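Local structure of alpha-ketoglutarate-dependent 2,4-dichlorophenoxyacetate dioxygenase (Bradyrhizobium diazoefficiens, 5BKE) at residues Q54-A57 against F58-N61. The protein probably acts as a metal-dependent 2-oxoglutarate dioxygenase of the TfdA family, one of the aryloxyalkanoate dioxygenases associated with herbicide degradation. Sequence-based numbering, arbitrary orientation.
Sequences QQMA and FALN
Phe58, Ala59 and Leu60 hang by their amides from the carbonyls of Gln54, Gln55 and Met56, the i to i+4 ladder of helix 52-59, which lies against the main mixed sheet of this cupin-type dioxygenase. Phe58 N reaches Gln54 O at 3.1 Å, and the next rung, from Ala59 N to Gln55 O, is the straightest of the three at 163°. The shortest, Leu60 N to Met56 O at 2.9 Å, is also the most bent at hydrogen.

The tight side faces the strands. Phe58 turns its CG anti to its own backbone N (chi1 174°), which packs the ring on Leu129, Leu254 and Met256, and Ala59 beside it packs on Leu129 and Ala280. Gln55 runs out extended into the same buried layer; Arg133 grips its OE1 and the carbonyl of Arg278 takes its NE2, so the amide is satisfied at both ends. That side chain lies about 9 Å from the bound N-oxalylglycine, close to the pocket without lining it. Met56 is buried too, against Ala280 and Arg65.

Ala57 and Leu60 form the looser side. Ala57 is exposed and Leu60 partly so; the Leu60 side chain slants across that of Met56, with Leu60 CD1 4.0 Å from Met56 CG. Met56 SD, turned by the bend at chi2, stands 4.1 Å from Leu60 CG. Asn61 folds back along the chain: its ND2 donates to Phe58 O at 2.8 Å, nearly straight at 170°, with that oxygen almost in the Asn61 amide plane.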
# COMPACT_ATOMS: atom_id res chain seq x y z
N GLN C 54 25.64 0.04 -48.71
CA GLN C 54 24.47 -0.62 -48.13
C GLN C 54 24.29 -0.20 -46.66
O GLN C 54 23.16 0.04 -46.22
CB GLN C 54 24.55 -2.15 -48.27
CG GLN C 54 24.25 -2.67 -49.67
CD GLN C 54 24.79 -4.09 -49.92
OE1 GLN C 54 25.57 -4.62 -49.12
NE2 GLN C 54 24.39 -4.68 -51.03
N GLN C 55 25.40 -0.08 -45.95
CA GLN C 55 25.43 0.36 -44.55
C GLN C 55 24.89 1.78 -44.38
O GLN C 55 24.10 2.03 -43.46
CB GLN C 55 26.86 0.25 -43.99
CG GLN C 55 27.01 0.57 -42.50
CD GLN C 55 28.43 0.40 -42.01
OE1 GLN C 55 29.22 -0.34 -42.61
NE2 GLN C 55 28.77 1.07 -40.91
N MET C 56 25.33 2.69 -45.25
CA MET C 56 24.92 4.08 -45.18
C MET C 56 23.45 4.23 -45.56
O MET C 56 22.71 4.99 -44.91
CB MET C 56 25.84 4.98 -46.02
CG MET C 56 25.45 6.45 -46.08
SD MET C 56 25.42 7.27 -44.47
CE MET C 56 27.17 7.46 -44.12
N ALA C 57 23.02 3.50 -46.59
CA ALA C 57 21.60 3.47 -46.98
C ALA C 57 20.68 3.05 -45.82
O ALA C 57 19.59 3.61 -45.65
CB ALA C 57 21.39 2.58 -48.20
N PHE C 58 21.14 2.07 -45.03
CA PHE C 58 20.43 1.64 -43.83
C PHE C 58 20.34 2.80 -42.85
O PHE C 58 19.25 3.13 -42.38
CB PHE C 58 21.11 0.40 -43.20
CG PHE C 58 20.51 -0.03 -41.85
CD1 PHE C 58 19.13 -0.25 -41.69
CD2 PHE C 58 21.33 -0.23 -40.75
CE1 PHE C 58 18.60 -0.63 -40.46
CE2 PHE C 58 20.81 -0.62 -39.51
CZ PHE C 58 19.44 -0.82 -39.37
N ALA C 59 21.48 3.44 -42.56
CA ALA C 59 21.54 4.58 -41.64
C ALA C 59 20.65 5.74 -42.06
O ALA C 59 20.08 6.41 -41.20
CB ALA C 59 22.98 5.04 -41.48
N LEU C 60 20.51 5.97 -43.36
CA LEU C 60 19.74 7.12 -43.88
C LEU C 60 18.22 7.06 -43.70
O LEU C 60 17.55 8.09 -43.83
CB LEU C 60 20.13 7.45 -45.33
CG LEU C 60 21.51 8.11 -45.52
CD1 LEU C 60 21.92 8.12 -46.99
CD2 LEU C 60 21.59 9.52 -44.92
N ASN C 61 17.68 5.87 -43.37
CA ASN C 61 16.29 5.71 -42.88
C ASN C 61 15.98 6.60 -41.68
O ASN C 61 14.83 7.01 -41.47
CB ASN C 61 16.04 4.26 -42.44
CG ASN C 61 15.90 3.31 -43.61
OD1 ASN C 61 14.84 3.24 -44.25
ND2 ASN C 61 16.96 2.57 -43.91